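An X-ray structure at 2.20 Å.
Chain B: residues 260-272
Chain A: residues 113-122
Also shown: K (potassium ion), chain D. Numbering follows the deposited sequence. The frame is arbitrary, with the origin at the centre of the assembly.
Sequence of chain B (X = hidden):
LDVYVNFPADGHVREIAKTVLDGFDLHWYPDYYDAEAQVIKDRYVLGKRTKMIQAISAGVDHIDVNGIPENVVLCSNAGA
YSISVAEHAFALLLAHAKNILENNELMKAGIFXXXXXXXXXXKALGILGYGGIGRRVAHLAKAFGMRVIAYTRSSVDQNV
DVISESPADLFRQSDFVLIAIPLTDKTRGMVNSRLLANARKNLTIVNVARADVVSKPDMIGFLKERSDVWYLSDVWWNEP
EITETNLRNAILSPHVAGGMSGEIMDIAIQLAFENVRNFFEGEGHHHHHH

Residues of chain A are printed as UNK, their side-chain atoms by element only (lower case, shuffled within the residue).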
# COMPACT_ATOMS: atom_id res chain seq x y z
N MSE B 260 -6.50 -3.88 -18.31
CA MSE B 260 -6.12 -4.26 -19.66
C MSE B 260 -7.18 -3.74 -20.61
O MSE B 260 -8.30 -3.45 -20.19
CB MSE B 260 -6.10 -5.78 -19.79
CG MSE B 260 -4.76 -6.45 -19.80
SE MSE B 260 -5.08 -8.14 -19.31
CE MSE B 260 -5.34 -8.95 -20.86
N SER B 261 -6.81 -3.66 -21.88
CA SER B 261 -7.70 -3.25 -22.97
C SER B 261 -9.00 -2.58 -22.55
O SER B 261 -9.01 -1.49 -21.96
CB SER B 261 -8.06 -4.47 -23.80
OG SER B 261 -8.91 -5.34 -23.06
N GLY B 262 -10.09 -3.24 -22.90
CA GLY B 262 -11.42 -2.79 -22.57
C GLY B 262 -11.88 -3.61 -21.38
O GLY B 262 -12.99 -4.15 -21.37
N GLU B 263 -11.00 -3.74 -20.39
CA GLU B 263 -11.37 -4.50 -19.21
C GLU B 263 -12.40 -3.71 -18.44
O GLU B 263 -12.29 -2.49 -18.32
CB GLU B 263 -10.16 -4.80 -18.28
CG GLU B 263 -10.61 -5.51 -16.98
CD GLU B 263 -9.54 -6.39 -16.34
OE1 GLU B 263 -8.55 -5.85 -15.80
OE2 GLU B 263 -9.69 -7.63 -16.39
N ILE B 264 -13.43 -4.39 -17.98
CA ILE B 264 -14.41 -3.72 -17.15
C ILE B 264 -14.23 -4.34 -15.79
O ILE B 264 -14.46 -5.53 -15.59
CB ILE B 264 -15.88 -3.92 -17.58
CG1 ILE B 264 -16.19 -3.08 -18.82
CG2 ILE B 264 -16.80 -3.47 -16.43
CD1 ILE B 264 -15.48 -3.52 -20.10
N MSE B 265 -13.77 -3.53 -14.85
CA MSE B 265 -13.58 -3.97 -13.50
C MSE B 265 -14.97 -3.99 -12.88
O MSE B 265 -15.76 -3.07 -13.09
CB MSE B 265 -12.62 -3.01 -12.83
CG MSE B 265 -11.24 -3.06 -13.49
SE MSE B 265 -10.07 -1.87 -12.81
CE MSE B 265 -9.94 -2.48 -11.18
N ASP B 266 -15.27 -5.07 -12.16
CA ASP B 266 -16.57 -5.27 -11.50
C ASP B 266 -16.93 -4.16 -10.57
O ASP B 266 -18.07 -4.02 -10.16
CB ASP B 266 -16.57 -6.53 -10.65
CG ASP B 266 -16.27 -7.76 -11.44
OD1 ASP B 266 -16.42 -7.72 -12.68
OD2 ASP B 266 -15.88 -8.77 -10.81
N ILE B 267 -15.93 -3.40 -10.21
CA ILE B 267 -16.09 -2.32 -9.29
C ILE B 267 -16.61 -1.03 -9.93
O ILE B 267 -17.19 -0.18 -9.25
CB ILE B 267 -14.73 -2.16 -8.56
CG1 ILE B 267 -14.93 -2.39 -7.07
CG2 ILE B 267 -14.01 -0.89 -8.99
CD1 ILE B 267 -16.16 -1.72 -6.47
N ALA B 268 -16.42 -0.90 -11.25
CA ALA B 268 -16.87 0.27 -12.01
C ALA B 268 -18.37 0.51 -11.86
O ALA B 268 -18.79 1.62 -11.56
CB ALA B 268 -16.51 0.10 -13.49
N ILE B 269 -19.16 -0.54 -12.02
CA ILE B 269 -20.61 -0.40 -11.92
C ILE B 269 -21.07 0.12 -10.56
O ILE B 269 -21.98 0.94 -10.48
CB ILE B 269 -21.33 -1.73 -12.31
CG1 ILE B 269 -22.83 -1.45 -12.52
CG2 ILE B 269 -21.04 -2.83 -11.29
CD1 ILE B 269 -23.11 -0.55 -13.73
N GLN B 270 -20.41 -0.30 -9.49
CA GLN B 270 -20.77 0.17 -8.16
C GLN B 270 -20.45 1.63 -7.97
O GLN B 270 -21.23 2.38 -7.40
CB GLN B 270 -20.07 -0.64 -7.08
CG GLN B 270 -20.58 -0.35 -5.69
CD GLN B 270 -20.02 -1.31 -4.67
OE1 GLN B 270 -19.88 -2.51 -4.94
NE2 GLN B 270 -19.69 -0.80 -3.50
N LEU B 271 -19.27 2.03 -8.44
CA LEU B 271 -18.85 3.43 -8.35
C LEU B 271 -19.82 4.32 -9.13
O LEU B 271 -20.11 5.44 -8.72
CB LEU B 271 -17.42 3.60 -8.88
CG LEU B 271 -16.31 2.91 -8.05
CD1 LEU B 271 -15.03 2.82 -8.88
CD2 LEU B 271 -16.10 3.66 -6.74
N ALA B 272 -20.34 3.79 -10.24
CA ALA B 272 -21.30 4.53 -11.06
C ALA B 272 -22.56 4.83 -10.24
O ALA B 272 -22.98 5.98 -10.17
CB ALA B 272 -21.65 3.73 -12.33
N UNK A 113 3.68 -9.02 -22.35
CA UNK A 113 2.49 -9.82 -22.31
C UNK A 113 1.52 -9.51 -21.20
O UNK A 113 1.73 -9.84 -20.02
n UNK A 113 3.21 -14.07 -22.62
c UNK A 113 3.90 -15.13 -22.22
c UNK A 113 1.70 -12.18 -22.38
c UNK A 113 2.88 -11.27 -22.29
n UNK A 113 3.59 -15.72 -21.08
c UNK A 113 2.10 -13.51 -21.86
n UNK A 113 4.87 -15.62 -22.98
N UNK A 114 0.43 -8.90 -21.61
CA UNK A 114 -0.62 -8.51 -20.71
C UNK A 114 -1.47 -9.58 -20.08
O UNK A 114 -1.90 -10.54 -20.71
n UNK A 114 -3.10 -5.50 -22.38
c UNK A 114 -1.54 -7.53 -21.39
c UNK A 114 -1.79 -5.26 -22.27
c UNK A 114 -1.03 -6.14 -21.33
o UNK A 114 -1.22 -4.38 -22.90
N UNK A 115 -1.73 -9.35 -18.80
CA UNK A 115 -2.53 -10.21 -17.98
C UNK A 115 -3.22 -9.35 -16.94
O UNK A 115 -2.75 -8.28 -16.59
c UNK A 115 -1.65 -11.25 -17.28
o UNK A 115 -1.37 -12.35 -18.13
N UNK A 116 -4.37 -9.81 -16.46
CA UNK A 116 -5.13 -9.08 -15.45
C UNK A 116 -4.46 -9.20 -14.09
O UNK A 116 -3.70 -10.14 -13.83
c UNK A 116 -6.10 -11.19 -15.81
c UNK A 116 -5.12 -10.99 -16.93
c UNK A 116 -6.48 -9.78 -15.47
N UNK A 117 -4.73 -8.22 -13.25
CA UNK A 117 -4.19 -8.21 -11.92
C UNK A 117 -5.38 -8.17 -10.99
O UNK A 117 -6.49 -7.84 -11.40
c UNK A 117 -3.28 -6.98 -11.69
c UNK A 117 -2.09 -7.02 -12.64
o UNK A 117 -4.04 -5.78 -11.89
N UNK A 118 -5.15 -8.53 -9.74
CA UNK A 118 -6.19 -8.52 -8.74
C UNK A 118 -6.20 -7.14 -8.12
O UNK A 118 -5.15 -6.54 -7.83
c UNK A 118 -5.92 -9.57 -7.65
o UNK A 118 -5.89 -10.86 -8.26
c UNK A 118 -6.99 -9.54 -6.57
N UNK A 119 -7.38 -6.61 -7.92
CA UNK A 119 -7.51 -5.29 -7.34
C UNK A 119 -7.86 -5.46 -5.86
O UNK A 119 -8.63 -6.35 -5.50
c UNK A 119 -8.04 -2.08 -8.52
c UNK A 119 -10.37 -2.89 -7.93
c UNK A 119 -8.88 -3.09 -7.71
c UNK A 119 -8.59 -4.53 -8.11
N UNK A 120 -7.27 -4.62 -5.00
CA UNK A 120 -7.54 -4.73 -3.57
C UNK A 120 -8.84 -4.04 -3.22
O UNK A 120 -9.64 -4.54 -2.43
c UNK A 120 -5.05 -6.19 -2.76
c UNK A 120 -5.02 -4.67 -2.91
c UNK A 120 -6.42 -4.08 -2.76
c UNK A 120 -4.14 -4.02 -1.86
N UNK A 121 -9.04 -2.88 -3.83
CA UNK A 121 -10.23 -2.08 -3.61
C UNK A 121 -11.51 -2.92 -3.68
O UNK A 121 -11.73 -3.63 -4.66
c UNK A 121 -11.40 0.01 -4.40
c UNK A 121 -11.14 1.22 -3.78
c UNK A 121 -12.73 -0.27 -4.77
c UNK A 121 -13.76 0.64 -4.50
c UNK A 121 -10.30 -0.97 -4.66
o UNK A 121 -14.47 2.76 -3.64
c UNK A 121 -12.16 2.13 -3.52
c UNK A 121 -13.47 1.84 -3.88
N UNK A 122 -12.34 -2.82 -2.65
CA UNK A 122 -13.59 -3.57 -2.62
C UNK A 122 -13.51 -5.00 -2.11
O UNK A 122 -14.52 -5.69 -2.03
K K D . -2.28 -3.33 -11.95
O HOH W 1 -3.65 -2.44 -9.96

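Position 113 carries seven side-chain atoms: three carbons, a nitrogen, then a carbon bearing two more nitrogens. This guanidinium chain is arginine, and A:Arg113 is out of reach of chain B. Position 114 has three side-chain carbons, the third holding one oxygen and one nitrogen, and this side chain lies against the selenomethionine B:Met260. The carboxamide identifies glutamine; A:Gln114 NE2 is 3.2 Å from B:Met260 CG, a contact that is not a hydrogen bond because the carbon offers no acceptor.

At position 115 there is one carbon and one oxygen, and the CA-to-CB bond points away from chain B. This is serine. A:Ser115 OG makes a weak hydrogen bond to A:Gln114 O (3.2 Å), while its backbone meets chain B: B:Met260 SE sits 3.2 Å from A:Ser115 C. Position 116 shows three carbons closing a ring onto the backbone nitrogen, against B:Met260 and B:Glu263; only proline closes such a ring. B:Met260 SE packs 3.7 Å from A:Pro116 CD, and B:Glu263 OE2 lies 4.0 Å from A:Pro116 CB.

Position 117 has one carbon carrying an oxygen and a carbon, without a close contact to chain B. It is threonine, and A:Thr117 OG1 binds the potassium ion K at 3.0 Å. The same forked set of atoms at position 118 gives a second threonine, A:Thr118, out of reach of chain B.

Position 119 holds four carbons, forked at the second; its CA-to-CB bond points toward chain B, and the fork lies against B:Met265 and B:Ile267. This is leucine: B:Met265 CE lies 3.3 Å from both A:Leu119 CD1 and A:Leu119 CD2, and A:Leu119 CD2 is also 4.3 Å from B:Ile267 CG2. Position 120 has the same forked four-carbon skeleton and is again leucine; A:Leu120 is buried, out of reach of chain B.

At position 121, one carbon leads to a six-carbon ring bearing an oxygen, set against B:Ile267 and B:Leu271; hence tyrosine. B:Ile267 CG1 meets the edge of the ring, 3.8 Å from A:Tyr121 CD2, and B:Leu271 CD2 approaches A:Tyr121 OH at 3.6 Å. Position 122 has no side-chain atoms and is glycine. An ideal CB on A:Gly122 would be tight against B:Ile267 CG1 at 3.4 Å, and with phi/psi of 85/0 it would also jam against the preceding carbonyl oxygen.

The contact buries 471 Å² without a hydrogen bond between the stretches. It relies on packing: B:Met260 covers the backbone and ring around A:Pro116, B:Met265 and B:Ile267 meet A:Leu119, and B:Ile267 and B:Leu271, four residues apart, both reach A:Tyr121.

Chain A 113-122: RQSPTTLLYG
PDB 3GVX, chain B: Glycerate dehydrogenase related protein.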